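Local coordinates for protein Abbfa_003403 (Acinetobacter baumannii, PDB 4ZXH) that probably activates an amino acid, condenses it into a peptide-like product and releases that product, as a four-domain nonribosomal peptide synthetase, at residues Pro1052-Glu1057 against Gln1097-Ile1102; Ile980-Thr985 against Asn1016-Ala1021; Gly550-Gly555 against Leu616-Ile621; His526-Gly531 against Pro579-Thr584. One frame throughout, in Å; residues are numbered along the deposited sequence.

Interaction 1 of 4, residues Pro1052-Glu1057 against Gln1097-Ile1102; sequences PSIVIE and QSPGLI
The thioesterase domain is an alpha/beta-hydrolase fold, and this contact lies at the border of its central sheet, where the outermost strand 1055-1057 pairs antiparallel with strand 1093-1096. Inside that ladder Ile1056 and Ala1095 are joined by backbone hydrogen bonding. Just beyond it Gln1097 N donates to Ile1054 O over 2.9 Å, approaching in the carbonyl plane with a C=O...N angle of 153°. Glutamine adds a second grip through its side chain: CG sits in the crowded position between backbone N and carbonyl carbon (chi1 69°), and from there the extended chain runs back to Ser1053, where NE2 makes a weak bond of 3.2 Å to Ser1053 O. One residue thus binds two successive carbonyls of the opposite segment.

Ile1054 gives the apolar part. Its CG2 branch crosses obliquely to Pro1099 CG at 4.0 Å. A proline suits the head of the 3-10 segment 1099-1101, where a ring in place of an N-H costs no bond. On each side a serine forms an ST turn: Ser1053 OG accepts from Val1055 N at 3.2 Å, and Ser1098 OG from Gly1100 N at 3.0 Å, with a glycine leaving room beside that hydroxyl. Glu1121 of helix 1111-1125 touches Ile1054, while Pro977 of helix 977-990 touches Gln1097. At the far end Pro1052 and Ile1102 slide past each other in opposite directions, Pro1052 CD lying 3.7 Å from Ile1102 CG2.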
loop_
_atom_site.group_PDB
_atom_site.type_symbol
_atom_site.label_atom_id
_atom_site.label_comp_id
_atom_site.label_asym_id
_atom_site.label_seq_id
_atom_site.Cartn_x
_atom_site.Cartn_y
_atom_site.Cartn_z
ATOM N N PRO A 1052 -13.964 -25.323 17.930
ATOM C CA PRO A 1052 -13.109 -26.337 17.300
ATOM C C PRO A 1052 -13.501 -27.748 17.713
ATOM O O PRO A 1052 -13.944 -27.972 18.837
ATOM C CB PRO A 1052 -11.709 -25.999 17.822
ATOM C CG PRO A 1052 -11.792 -24.575 18.243
ATOM C CD PRO A 1052 -13.184 -24.396 18.766
ATOM N N SER A 1053 -13.358 -28.692 16.797
ATOM C CA SER A 1053 -13.479 -30.093 17.148
ATOM C C SER A 1053 -12.277 -30.508 18.029
ATOM O O SER A 1053 -11.198 -29.908 17.955
ATOM C CB SER A 1053 -13.569 -30.946 15.874
ATOM O OG SER A 1053 -13.545 -32.335 16.174
ATOM N N ILE A 1054 -12.454 -31.520 18.869
ATOM C CA ILE A 1054 -11.334 -32.020 19.661
ATOM C C ILE A 1054 -10.484 -33.011 18.870
ATOM O O ILE A 1054 -9.461 -33.490 19.357
ATOM C CB ILE A 1054 -11.808 -32.682 20.972
ATOM C CG1 ILE A 1054 -12.525 -34.006 20.709
ATOM C CG2 ILE A 1054 -12.687 -31.727 21.773
ATOM C CD1 ILE A 1054 -13.020 -34.652 21.982
ATOM N N VAL A 1055 -10.903 -33.302 17.644
ATOM C CA VAL A 1055 -10.102 -34.100 16.716
ATOM C C VAL A 1055 -9.430 -33.221 15.666
ATOM O O VAL A 1055 -10.085 -32.426 14.977
ATOM C CB VAL A 1055 -10.943 -35.161 15.975
ATOM C CG1 VAL A 1055 -10.051 -35.954 15.042
ATOM C CG2 VAL A 1055 -11.657 -36.089 16.949
ATOM N N ILE A 1056 -8.114 -33.367 15.562
ATOM C CA ILE A 1056 -7.317 -32.681 14.545
ATOM C C ILE A 1056 -6.743 -33.749 13.625
ATOM O O ILE A 1056 -6.131 -34.714 14.094
ATOM C CB ILE A 1056 -6.193 -31.800 15.197
ATOM C CG1 ILE A 1056 -5.284 -31.162 14.157
ATOM C CG2 ILE A 1056 -5.365 -32.601 16.130
ATOM C CD1 ILE A 1056 -6.033 -30.472 13.059
ATOM N N GLU A 1057 -6.977 -33.627 12.322
ATOM C CA GLU A 1057 -6.408 -34.617 11.411
ATOM C C GLU A 1057 -5.044 -34.140 10.912
ATOM O O GLU A 1057 -4.972 -33.229 10.098
ATOM C CB GLU A 1057 -7.355 -34.907 10.245
ATOM C CG GLU A 1057 -6.879 -36.036 9.316
ATOM C CD GLU A 1057 -8.006 -36.663 8.477
ATOM O OE1 GLU A 1057 -9.064 -37.037 9.036
ATOM O OE2 GLU A 1057 -7.846 -36.745 7.240
ATOM N N GLN A 1097 -7.258 -33.500 21.279
ATOM C CA GLN A 1097 -7.011 -32.583 22.387
ATOM C C GLN A 1097 -8.174 -32.641 23.401
ATOM O O GLN A 1097 -9.274 -33.072 23.076
ATOM C CB GLN A 1097 -6.834 -31.159 21.861
ATOM C CG GLN A 1097 -8.110 -30.578 21.324
ATOM C CD GLN A 1097 -7.892 -29.243 20.681
ATOM O OE1 GLN A 1097 -6.829 -28.632 20.826
ATOM N NE2 GLN A 1097 -8.886 -28.790 19.929
ATOM N N SER A 1098 -7.938 -32.198 24.624
ATOM C CA SER A 1098 -9.014 -32.168 25.613
ATOM C C SER A 1098 -10.031 -31.047 25.361
ATOM O O SER A 1098 -9.662 -29.919 25.013
ATOM C CB SER A 1098 -8.416 -32.029 27.016
ATOM O OG SER A 1098 -9.417 -31.772 27.973
ATOM N N PRO A 1099 -11.318 -31.349 25.540
ATOM C CA PRO A 1099 -12.360 -30.306 25.511
ATOM C C PRO A 1099 -12.040 -29.152 26.478
ATOM O O PRO A 1099 -12.410 -28.001 26.256
ATOM C CB PRO A 1099 -13.626 -31.047 25.963
ATOM C CG PRO A 1099 -13.375 -32.481 25.640
ATOM C CD PRO A 1099 -11.874 -32.690 25.786
ATOM N N GLY A 1100 -11.332 -29.475 27.553
ATOM C CA GLY A 1100 -10.941 -28.468 28.512
ATOM C C GLY A 1100 -10.186 -27.278 27.925
ATOM O O GLY A 1100 -10.175 -26.199 28.533
ATOM N N LEU A 1101 -9.545 -27.463 26.767
ATOM C CA LEU A 1101 -8.763 -26.383 26.171
ATOM C C LEU A 1101 -9.646 -25.350 25.474
ATOM O O LEU A 1101 -9.182 -24.248 25.172
ATOM C CB LEU A 1101 -7.743 -26.920 25.172
ATOM C CG LEU A 1101 -6.561 -27.771 25.650
ATOM C CD1 LEU A 1101 -5.539 -27.987 24.511
ATOM C CD2 LEU A 1101 -5.891 -27.214 26.909
ATOM N N ILE A 1102 -10.915 -25.696 25.240
ATOM C CA ILE A 1102 -11.817 -24.828 24.486
ATOM C C ILE A 1102 -13.035 -24.337 25.281
ATOM O O ILE A 1102 -13.509 -23.219 25.075
ATOM C CB ILE A 1102 -12.302 -25.539 23.220
ATOM C CG1 ILE A 1102 -11.104 -25.889 22.328
ATOM C CG2 ILE A 1102 -13.295 -24.682 22.469
ATOM C CD1 ILE A 1102 -10.663 -27.336 22.434
#

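Interaction 2 of 4, residues Ile980-Thr985 against Asn1016-Ala1021; sequences IELCTT and NHLKKA
Thr985 leads across the groove between two helices of the peptidyl carrier domain, a small helical bundle: helix 977-990 and helix 1008-1022, the latter starting at the serine of the GGHSL signature that carries phosphopantetheine in this family. The axes of the two short segments approach to 11.5 Å, at 147°, roughly antiparallel, so side chains must span the gap. From Thr985 CB, which points at the facing helix, the two branches part. OG1, beside the backbone N (chi1 -62°), turns back to its own helix and donates to Glu981 O at 2.8 Å, from above the carbonyl plane. That oxygen also accepts Thr985 N, so it is held twice, and the buried hydroxyl is satisfied. CG2, anti to the backbone N, reaches forward to His1017 ND1 at 3.5 Å. The histidine, its CG also anti to the backbone N, comes tip to tip with the threonine and brings CE1 to 3.6 Å from Thr985 OG1.

Next to this pair the contact is aliphatic, as suits buried leucines: Leu982 and Leu1018 cross at about a right angle, and both touch Leu1040 of helix 1037-1046. Glu981, bent at chi2, lays OE2 3.8 Å from Ala1021 CB, a small residue that leaves room for the carboxylate. Were His1017 charged, Glu981 might stabilise that charge. Between the leucines the contact is methyl on methyl, Leu982 CD2 to Leu1018 CD2 at 3.6 Å.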
loop_
_atom_site.group_PDB
_atom_site.type_symbol
_atom_site.label_atom_id
_atom_site.label_comp_id
_atom_site.label_asym_id
_atom_site.label_seq_id
_atom_site.Cartn_x
_atom_site.Cartn_y
_atom_site.Cartn_z
ATOM N N ILE A 980 -2.038 -24.391 16.232
ATOM C CA ILE A 980 -1.782 -25.785 15.853
ATOM C C ILE A 980 -2.650 -26.214 14.660
ATOM O O ILE A 980 -2.139 -26.791 13.699
ATOM C CB ILE A 980 -1.999 -26.748 17.039
ATOM C CG1 ILE A 980 -0.905 -26.505 18.083
ATOM C CG2 ILE A 980 -1.955 -28.184 16.574
ATOM C CD1 ILE A 980 -1.036 -27.352 19.342
ATOM N N GLU A 981 -3.942 -25.887 14.695
ATOM C CA GLU A 981 -4.845 -26.233 13.601
ATOM C C GLU A 981 -4.505 -25.503 12.287
ATOM O O GLU A 981 -4.595 -26.084 11.208
ATOM C CB GLU A 981 -6.292 -25.939 13.990
ATOM C CG GLU A 981 -7.289 -26.250 12.887
ATOM C CD GLU A 981 -8.030 -27.569 13.082
ATOM O OE1 GLU A 981 -8.378 -27.898 14.241
ATOM O OE2 GLU A 981 -8.257 -28.274 12.066
ATOM N N LEU A 982 -4.115 -24.237 12.364
ATOM C CA LEU A 982 -3.745 -23.513 11.149
ATOM C C LEU A 982 -2.427 -24.028 10.569
ATOM O O LEU A 982 -2.290 -24.139 9.356
ATOM C CB LEU A 982 -3.646 -22.011 11.416
ATOM C CG LEU A 982 -4.961 -21.343 11.831
ATOM C CD1 LEU A 982 -4.738 -19.891 12.315
ATOM C CD2 LEU A 982 -5.968 -21.416 10.678
ATOM N N CYS A 983 -1.460 -24.352 11.422
ATOM C CA CYS A 983 -0.187 -24.844 10.915
ATOM C C CYS A 983 -0.383 -26.151 10.190
ATOM O O CYS A 983 0.020 -26.284 9.037
ATOM C CB CYS A 983 0.841 -25.025 12.029
ATOM S SG CYS A 983 1.658 -23.515 12.502
ATOM N N THR A 984 -1.010 -27.113 10.858
ATOM C CA THR A 984 -1.347 -28.369 10.200
ATOM C C THR A 984 -2.113 -28.149 8.886
ATOM O O THR A 984 -1.877 -28.833 7.901
ATOM C CB THR A 984 -2.159 -29.248 11.121
ATOM O OG1 THR A 984 -1.326 -29.621 12.213
ATOM C CG2 THR A 984 -2.553 -30.494 10.419
ATOM N N THR A 985 -2.999 -27.162 8.851
ATOM C CA THR A 985 -3.756 -26.939 7.630
ATOM C C THR A 985 -2.869 -26.330 6.541
ATOM O O THR A 985 -2.875 -26.801 5.398
ATOM C CB THR A 985 -4.978 -26.066 7.870
ATOM O OG1 THR A 985 -5.853 -26.736 8.785
ATOM C CG2 THR A 985 -5.721 -25.933 6.621
ATOM N N ASN A 1016 -12.366 -22.680 2.729
ATOM C CA ASN A 1016 -13.550 -23.521 2.838
ATOM C C ASN A 1016 -13.338 -24.645 3.849
ATOM O O ASN A 1016 -14.277 -25.077 4.519
ATOM C CB ASN A 1016 -13.947 -24.060 1.465
ATOM C CG ASN A 1016 -14.803 -23.068 0.682
ATOM O OD1 ASN A 1016 -16.014 -22.979 0.901
ATOM N ND2 ASN A 1016 -14.175 -22.297 -0.207
ATOM N N HIS A 1017 -12.095 -25.086 3.985
ATOM C CA HIS A 1017 -11.738 -26.042 5.022
ATOM C C HIS A 1017 -11.794 -25.393 6.410
ATOM O O HIS A 1017 -12.384 -25.948 7.332
ATOM C CB HIS A 1017 -10.349 -26.616 4.772
ATOM C CG HIS A 1017 -9.920 -27.592 5.815
ATOM N ND1 HIS A 1017 -8.976 -27.291 6.775
ATOM C CD2 HIS A 1017 -10.328 -28.857 6.069
ATOM C CE1 HIS A 1017 -8.809 -28.334 7.568
ATOM N NE2 HIS A 1017 -9.621 -29.295 7.162
ATOM N N LEU A 1018 -11.185 -24.215 6.553
ATOM C CA LEU A 1018 -11.186 -23.507 7.837
ATOM C C LEU A 1018 -12.599 -23.189 8.345
ATOM O O LEU A 1018 -12.829 -23.207 9.555
ATOM C CB LEU A 1018 -10.373 -22.218 7.732
ATOM C CG LEU A 1018 -8.878 -22.486 7.648
ATOM C CD1 LEU A 1018 -8.088 -21.189 7.530
ATOM C CD2 LEU A 1018 -8.425 -23.318 8.858
ATOM N N LYS A 1019 -13.527 -22.885 7.433
ATOM C CA LYS A 1019 -14.931 -22.707 7.793
ATOM C C LYS A 1019 -15.459 -23.953 8.492
ATOM O O LYS A 1019 -16.069 -23.847 9.554
ATOM C CB LYS A 1019 -15.810 -22.419 6.565
ATOM C CG LYS A 1019 -15.791 -21.000 6.019
ATOM C CD LYS A 1019 -16.802 -20.880 4.864
ATOM C CE LYS A 1019 -16.658 -19.567 4.093
ATOM N NZ LYS A 1019 -17.527 -19.482 2.883
ATOM N N LYS A 1020 -15.251 -25.127 7.892
ATOM C CA LYS A 1020 -15.680 -26.379 8.522
ATOM C C LYS A 1020 -14.985 -26.627 9.874
ATOM O O LYS A 1020 -15.625 -27.023 10.851
ATOM C CB LYS A 1020 -15.427 -27.574 7.600
ATOM C CG LYS A 1020 -16.590 -27.930 6.700
ATOM C CD LYS A 1020 -16.357 -29.263 5.991
ATOM N N ALA A 1021 -13.680 -26.381 9.928
ATOM C CA ALA A 1021 -12.877 -26.740 11.089
ATOM C C ALA A 1021 -13.216 -25.903 12.320
ATOM O O ALA A 1021 -13.012 -26.343 13.454
ATOM C CB ALA A 1021 -11.367 -26.613 10.756
#

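Interaction 3 of 4, residues Gly550-Gly555 against Leu616-Ile621; sequences GIWAAG and LAFGDI
A Schellman motif ends helix 543-553 in the adenylation domain, and the loop 616-620 lies along that terminus. Gly555 is its C-prime residue: positive phi comes easily to glycine, and its N bonds back to Trp552 O while Ala556 N reaches Ile551 O. Across the contact Ala617 N gives a weak bond of 3.3 Å to Ala553 O, and Phe618 CA points its hydrogen almost straight at Trp552 O, 3.4 Å away. Ala553 CB, small enough to let the loop close in, meets Leu616 CB at 4.0 Å.

Aromatic packing does the rest. Trp552 CB sits over one face of the Phe618 ring, 3.7 Å from its centroid, a CH-pi contact. Beyond it the indole turns an edge to the same ring, the five-membered ring centroid 5.2 Å from that of Phe618 and the planes at 59°, an edge-to-face pair. The indole NE1 is satisfied by Ala622 O in strand 621-627.

Around this core, Phe484 of helix 483-494 stacks on Phe618, His641 at the start of helix 641-655 meets both rings, and Ala520 of helix 509-525 touches Ala553 and Leu616.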
loop_
_atom_site.group_PDB
_atom_site.type_symbol
_atom_site.label_atom_id
_atom_site.label_comp_id
_atom_site.label_asym_id
_atom_site.label_seq_id
_atom_site.Cartn_x
_atom_site.Cartn_y
_atom_site.Cartn_z
ATOM N N GLY A 550 23.169 48.519 8.991
ATOM C CA GLY A 550 24.362 49.341 9.145
ATOM C C GLY A 550 25.395 48.921 8.122
ATOM O O GLY A 550 25.963 49.759 7.416
ATOM N N ILE A 551 25.615 47.610 8.028
ATOM C CA ILE A 551 26.542 47.046 7.055
ATOM C C ILE A 551 26.132 47.424 5.635
ATOM O O ILE A 551 26.964 47.793 4.809
ATOM C CB ILE A 551 26.609 45.528 7.180
ATOM C CG1 ILE A 551 27.275 45.135 8.493
ATOM C CG2 ILE A 551 27.392 44.939 6.025
ATOM C CD1 ILE A 551 26.969 43.708 8.892
ATOM N N TRP A 552 24.840 47.343 5.355
ATOM C CA TRP A 552 24.343 47.737 4.054
ATOM C C TRP A 552 24.573 49.214 3.785
ATOM O O TRP A 552 24.907 49.599 2.672
ATOM C CB TRP A 552 22.858 47.418 3.929
ATOM C CG TRP A 552 22.599 45.972 3.695
ATOM C CD1 TRP A 552 23.524 45.001 3.415
ATOM C CD2 TRP A 552 21.330 45.318 3.724
ATOM N NE1 TRP A 552 22.900 43.787 3.273
ATOM C CE2 TRP A 552 21.557 43.959 3.457
ATOM C CE3 TRP A 552 20.027 45.755 3.956
ATOM C CZ2 TRP A 552 20.530 43.042 3.410
ATOM C CZ3 TRP A 552 19.015 44.837 3.919
ATOM C CH2 TRP A 552 19.271 43.498 3.655
ATOM N N ALA A 553 24.401 50.042 4.808
ATOM C CA ALA A 553 24.480 51.481 4.614
ATOM C C ALA A 553 25.917 51.923 4.341
ATOM O O ALA A 553 26.151 52.992 3.773
ATOM C CB ALA A 553 23.920 52.205 5.809
ATOM N N ALA A 554 26.872 51.084 4.731
ATOM C CA ALA A 554 28.279 51.342 4.452
ATOM C C ALA A 554 28.639 50.757 3.097
ATOM O O ALA A 554 29.806 50.743 2.700
ATOM C CB ALA A 554 29.168 50.759 5.544
ATOM N N GLY A 555 27.621 50.268 2.396
ATOM C CA GLY A 555 27.778 49.716 1.063
ATOM C C GLY A 555 28.327 48.301 1.027
ATOM O O GLY A 555 28.669 47.808 -0.053
ATOM N N LEU A 616 25.513 57.465 3.278
ATOM C CA LEU A 616 24.906 56.135 3.278
ATOM C C LEU A 616 24.144 55.797 2.001
ATOM O O LEU A 616 23.261 56.539 1.554
ATOM C CB LEU A 616 23.972 55.983 4.475
ATOM C CG LEU A 616 24.480 56.591 5.784
ATOM C CD1 LEU A 616 23.443 56.403 6.871
ATOM C CD2 LEU A 616 25.834 56.022 6.224
ATOM N N ALA A 617 24.502 54.650 1.437
ATOM C CA ALA A 617 23.892 54.113 0.230
ATOM C C ALA A 617 24.232 52.646 0.152
ATOM O O ALA A 617 25.382 52.279 0.359
ATOM C CB ALA A 617 24.395 54.828 -1.002
ATOM N N PHE A 618 23.253 51.805 -0.154
ATOM C CA PHE A 618 23.527 50.380 -0.299
ATOM C C PHE A 618 24.503 50.128 -1.450
ATOM O O PHE A 618 24.648 50.963 -2.339
ATOM C CB PHE A 618 22.231 49.597 -0.512
ATOM C CG PHE A 618 21.357 49.512 0.717
ATOM C CD1 PHE A 618 21.667 50.223 1.867
ATOM C CD2 PHE A 618 20.232 48.706 0.727
ATOM C CE1 PHE A 618 20.860 50.144 3.005
ATOM C CE2 PHE A 618 19.421 48.617 1.866
ATOM C CZ PHE A 618 19.739 49.341 3.007
ATOM N N GLY A 619 25.208 49.000 -1.403
ATOM C CA GLY A 619 26.063 48.569 -2.503
ATOM C C GLY A 619 25.269 47.651 -3.425
ATOM O O GLY A 619 24.040 47.564 -3.301
ATOM N N ASP A 620 25.953 46.971 -4.344
ATOM C CA ASP A 620 25.278 46.038 -5.255
ATOM C C ASP A 620 24.900 44.712 -4.574
ATOM O O ASP A 620 23.780 44.221 -4.735
ATOM C CB ASP A 620 26.153 45.746 -6.474
ATOM C CG ASP A 620 26.218 46.913 -7.452
ATOM O OD1 ASP A 620 25.246 47.704 -7.522
ATOM O OD2 ASP A 620 27.252 47.035 -8.150
ATOM N N ILE A 621 25.836 44.139 -3.824
ATOM C CA ILE A 621 25.647 42.844 -3.178
ATOM C C ILE A 621 25.157 43.008 -1.734
ATOM O O ILE A 621 25.731 43.779 -0.955
ATOM C CB ILE A 621 26.961 42.020 -3.182
ATOM C CG1 ILE A 621 27.534 41.928 -4.592
ATOM C CG2 ILE A 621 26.733 40.627 -2.660
ATOM C CD1 ILE A 621 26.650 41.172 -5.545
#

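Interaction 4 of 4, residues His526-Gly531 against Pro579-Thr584; sequences HGITQG and PKVILT
Two loops feeding the N-terminal ends of the two inner strands of the adenylation domain's four-stranded parallel sheet meet here in a mixed apolar and polar contact. Residues 526-531 link helix 509-525 to strand 533-537, and Pro579-Lys580 lead from helix 567-577 into strand 581-584. Gly527, with positive phi, is the C-prime residue of the Schellman motif that ends the first helix, a place glycine fills without strain.

Ile528 carries the apolar half of the contact. Its CD1, at the tip of a chain bent at chi2, does all the touching: it lies 3.5 Å from Lys580 CG, sliding past it in the opposite direction, and 3.8 Å from Val581 CG1, which crosses at about a right angle. Both branched residues also touch Val534 of strand 533-537, so the three side chains pack together. In Lys580, bends at chi2 (71°) and chi4 (-84°) carry NZ back to a weak bond with Gly527 O at 3.3 Å. The stronger partner of NZ is Asp532, a salt bridge to OD2, and that oxygen also accepts Thr529 N; Asp532 thus links the lysine to the loop backbone and probably balances its charge. Lysine suits this exposed place: methylenes pack on isoleucine while the ammonium meets oxygens. Such helix-to-strand loops at strand N-termini belong to the successive right-handed beta-alpha-beta crossovers of a parallel sheet, here in an ANL-family adenylation domain.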
loop_
_atom_site.group_PDB
_atom_site.type_symbol
_atom_site.label_atom_id
_atom_site.label_comp_id
_atom_site.label_asym_id
_atom_site.label_seq_id
_atom_site.Cartn_x
_atom_site.Cartn_y
_atom_site.Cartn_z
ATOM N N HIS A 526 36.800 52.371 10.107
ATOM C CA HIS A 526 37.777 51.320 10.318
ATOM C C HIS A 526 37.990 50.461 9.088
ATOM O O HIS A 526 38.340 49.286 9.201
ATOM C CB HIS A 526 37.370 50.463 11.503
ATOM C CG HIS A 526 37.271 51.248 12.761
ATOM N ND1 HIS A 526 36.099 51.844 13.172
ATOM C CD2 HIS A 526 38.218 51.642 13.637
ATOM C CE1 HIS A 526 36.318 52.528 14.280
ATOM N NE2 HIS A 526 37.599 52.426 14.579
ATOM N N GLY A 527 37.780 51.053 7.916
ATOM C CA GLY A 527 38.314 50.495 6.689
ATOM C C GLY A 527 37.311 49.864 5.752
ATOM O O GLY A 527 37.687 49.440 4.668
ATOM N N ILE A 528 36.047 49.800 6.156
ATOM C CA ILE A 528 35.018 49.181 5.315
ATOM C C ILE A 528 34.547 50.091 4.196
ATOM O O ILE A 528 34.032 51.180 4.428
ATOM C CB ILE A 528 33.792 48.741 6.130
ATOM C CG1 ILE A 528 34.208 47.704 7.170
ATOM C CG2 ILE A 528 32.761 48.125 5.215
ATOM C CD1 ILE A 528 35.036 46.610 6.584
ATOM N N THR A 529 34.733 49.617 2.972
ATOM C CA THR A 529 34.459 50.397 1.775
ATOM C C THR A 529 33.367 49.662 1.005
ATOM O O THR A 529 33.139 48.489 1.254
ATOM C CB THR A 529 35.722 50.558 0.891
ATOM O OG1 THR A 529 35.864 49.416 0.027
ATOM C CG2 THR A 529 36.975 50.674 1.750
ATOM N N GLN A 530 32.703 50.341 0.076
ATOM C CA GLN A 530 31.675 49.709 -0.736
ATOM C C GLN A 530 32.175 48.411 -1.384
ATOM O O GLN A 530 33.308 48.332 -1.874
ATOM C CB GLN A 530 31.169 50.679 -1.809
ATOM C CG GLN A 530 30.063 50.084 -2.672
ATOM C CD GLN A 530 29.412 51.108 -3.574
ATOM O OE1 GLN A 530 29.715 52.299 -3.494
ATOM N NE2 GLN A 530 28.511 50.650 -4.444
ATOM N N GLY A 531 31.337 47.378 -1.343
ATOM C CA GLY A 531 31.691 46.104 -1.928
ATOM C C GLY A 531 32.409 45.141 -1.001
ATOM O O GLY A 531 32.648 43.991 -1.358
ATOM N N PRO A 579 36.490 37.505 4.203
ATOM C CA PRO A 579 35.880 38.774 4.622
ATOM C C PRO A 579 36.888 39.814 5.104
ATOM O O PRO A 579 37.957 39.476 5.635
ATOM C CB PRO A 579 34.954 38.354 5.767
ATOM C CG PRO A 579 35.602 37.138 6.344
ATOM C CD PRO A 579 36.387 36.469 5.248
ATOM N N LYS A 580 36.538 41.079 4.910
ATOM C CA LYS A 580 37.394 42.194 5.300
ATOM C C LYS A 580 37.552 42.236 6.804
ATOM O O LYS A 580 38.626 42.519 7.313
ATOM C CB LYS A 580 36.805 43.517 4.813
ATOM C CG LYS A 580 37.642 44.739 5.120
ATOM C CD LYS A 580 38.894 44.749 4.275
ATOM C CE LYS A 580 39.419 46.166 4.025
ATOM N NZ LYS A 580 38.718 46.823 2.875
ATOM N N VAL A 581 36.453 41.962 7.499
ATOM C CA VAL A 581 36.381 42.095 8.942
ATOM C C VAL A 581 35.286 41.166 9.443
ATOM O O VAL A 581 34.428 40.747 8.666
ATOM C CB VAL A 581 36.093 43.567 9.368
ATOM C CG1 VAL A 581 34.615 43.891 9.244
ATOM C CG2 VAL A 581 36.546 43.818 10.782
ATOM N N ILE A 582 35.328 40.821 10.728
ATOM C CA ILE A 582 34.228 40.092 11.378
ATOM C C ILE A 582 33.615 40.993 12.444
ATOM O O ILE A 582 34.299 41.377 13.401
ATOM C CB ILE A 582 34.707 38.772 12.030
ATOM C CG1 ILE A 582 35.156 37.761 10.966
ATOM C CG2 ILE A 582 33.622 38.186 12.916
ATOM C CD1 ILE A 582 35.958 36.608 11.539
ATOM N N LEU A 583 32.351 41.369 12.256
ATOM C CA LEU A 583 31.674 42.250 13.208
ATOM C C LEU A 583 30.976 41.363 14.214
ATOM O O LEU A 583 30.083 40.601 13.862
ATOM C CB LEU A 583 30.681 43.189 12.505
ATOM C CG LEU A 583 29.852 44.177 13.345
ATOM C CD1 LEU A 583 30.661 45.340 13.919
ATOM C CD2 LEU A 583 28.663 44.687 12.539
ATOM N N THR A 584 31.405 41.452 15.464
ATOM C CA THR A 584 30.936 40.549 16.509
ATOM C C THR A 584 30.659 41.345 17.784
ATOM O O THR A 584 30.695 42.566 17.764
ATOM C CB THR A 584 31.972 39.455 16.768
ATOM O OG1 THR A 584 31.551 38.632 17.860
ATOM C CG2 THR A 584 33.324 40.083 17.093
#

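The contacts form two remote pairs. Interactions 3 and 4, centres 11 Å apart, lie in the adenylation domain, and their segments alternate along the chain: 526-531, 550-555, 579-584, 616-621. They join directly, Gly555 O lying 3.0 Å from Gly531 N, a probable hydrogen bond that ties two helix-to-strand loops of one parallel sheet. Interaction 2, in the carrier domain, follows, then interaction 1 in the thioesterase domain; their centres are 13 Å apart. There Ile1056 CD1 packs 3.3 Å from Glu981 OE2, so helix 977-990 lies against the thioesterase edge strand. Some 82 to 90 Å separate the centres of one pair from those of the other, which reflects the extended multidomain layout.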